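Local coordinates for aldehyde dehydrogenase 12 (Zea mays, PDB 6D97) that catalyses the NAD-dependent oxidation of L-glutamate gamma-semialdehyde to glutamate, the last step of proline catabolism in plants, at the interface of chains A and B. Sequence-based numbering; all coordinates share one arbitrary frame. Chains: chain A/B, Aldehyde dehydrogenase 12.

The interface of chains A and B. Residues chain A 189, 526-528; chain B 484, 505-508.
A:Cys526 and A:His527 open strand 526-533 in extended conformation and face the loop B:Pro505 to B:Asp508, which is extended except at B:Gly507, whose positive phi (80°) turns the chain. A direct polar link across uses a side chain: the B:Gly507 amide N donates a nearly straight hydrogen bond to A:Cys526 SG, 3.2 Å long with 166° at the hydrogen. That thiol sulfur sits between its own backbone N and carbonyl carbon (chi1 57°), a setting that points it at the loop, and it also packs on the methyl B:Ala506 CB at 3.9 Å. The same methyl lies 3.5 Å from the carbonyl A:His527 O, so one methyl touches both the sulfur and the strand's carbonyl oxygen. Water 1 joins the same A:His527 O, at 2.6 Å, to B:Pro505 O. On the other flank, the ring of A:Tyr189 meets the loop with one edge: CE1 is 3.5 Å from B:Asp508 C, and the B:Asp508 amide N lies in the ring plane. The phenol OH of A:Tyr189 is linked to B:Asp508 O through water 2, 3.2 Å from OH. A leucine in place of A:Tyr189 would probably leave water 2 without its phenol partner and the B:Asp508 backbone without the flat edge beside it. At the far end the extended A:Arg528 side chain only brushes B:Gly484, CG to CA 4.0 Å. This is a small part of a two-fold subunit interface: the start of strand 526-533 and A:Tyr189, between strands 180-187 and 191-196, meet the partner's loop between strand 485-488 and helix 517-524, and B:Gly484 just before that strand; it may help hold the pair together.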
# COMPACT_ATOMS: atom_id res chain seq x y z
N TYR A 189 -1.79 8.90 19.91
CA TYR A 189 -1.10 8.84 21.19
C TYR A 189 -1.87 9.55 22.30
O TYR A 189 -1.69 9.22 23.47
CB TYR A 189 0.29 9.45 21.08
CG TYR A 189 1.27 8.67 20.23
CD1 TYR A 189 1.93 7.56 20.74
CD2 TYR A 189 1.55 9.05 18.94
CE1 TYR A 189 2.84 6.85 19.98
CE2 TYR A 189 2.45 8.36 18.17
CZ TYR A 189 3.10 7.26 18.69
OH TYR A 189 3.99 6.58 17.90
N CYS A 526 0.56 5.35 16.16
CA CYS A 526 1.25 4.09 16.36
C CYS A 526 0.36 2.97 15.86
O CYS A 526 -0.85 3.15 15.66
CB CYS A 526 1.62 3.87 17.83
SG CYS A 526 0.21 3.92 18.96
N HIS A 527 0.96 1.80 15.66
CA HIS A 527 0.19 0.65 15.21
C HIS A 527 -0.59 0.06 16.38
O HIS A 527 -0.06 -0.10 17.48
CB HIS A 527 1.11 -0.41 14.61
CG HIS A 527 0.37 -1.60 14.08
ND1 HIS A 527 -0.04 -1.70 12.77
CD2 HIS A 527 -0.05 -2.74 14.69
CE1 HIS A 527 -0.67 -2.85 12.59
NE2 HIS A 527 -0.70 -3.49 13.74
N ARG A 528 -1.86 -0.24 16.14
CA ARG A 528 -2.66 -1.08 17.02
C ARG A 528 -3.23 -2.22 16.19
O ARG A 528 -3.83 -1.99 15.13
CB ARG A 528 -3.80 -0.32 17.71
CG ARG A 528 -4.43 -1.16 18.81
CD ARG A 528 -5.68 -0.55 19.42
NE ARG A 528 -6.10 -1.33 20.59
CZ ARG A 528 -7.23 -1.12 21.26
NH1 ARG A 528 -8.07 -0.17 20.88
NH2 ARG A 528 -7.54 -1.88 22.31
N GLY B 484 -1.76 -2.74 22.16
CA GLY B 484 -1.32 -2.86 20.78
C GLY B 484 -1.74 -4.15 20.10
O GLY B 484 -1.76 -4.23 18.87
N PRO B 505 3.25 -3.59 21.66
CA PRO B 505 2.43 -2.60 22.37
C PRO B 505 2.01 -1.47 21.45
O PRO B 505 2.48 -1.32 20.32
CB PRO B 505 3.38 -2.11 23.47
CG PRO B 505 4.73 -2.19 22.81
CD PRO B 505 4.69 -3.39 21.90
N ALA B 506 1.11 -0.63 21.98
CA ALA B 506 0.73 0.63 21.36
C ALA B 506 0.89 1.74 22.39
O ALA B 506 1.19 1.48 23.56
CB ALA B 506 -0.71 0.60 20.82
N GLY B 507 0.70 2.98 21.96
CA GLY B 507 0.81 4.11 22.85
C GLY B 507 2.23 4.56 23.12
O GLY B 507 2.46 5.29 24.10
N ASP B 508 3.18 4.14 22.30
CA ASP B 508 4.59 4.43 22.51
C ASP B 508 5.29 4.60 21.17
O ASP B 508 5.23 3.70 20.33
CB ASP B 508 5.22 3.30 23.33
CG ASP B 508 6.59 3.64 23.85
OD1 ASP B 508 7.17 4.66 23.44
OD2 ASP B 508 7.09 2.87 24.69
O HOH W 1 2.42 0.22 18.14
O HOH W 2 5.21 3.65 17.47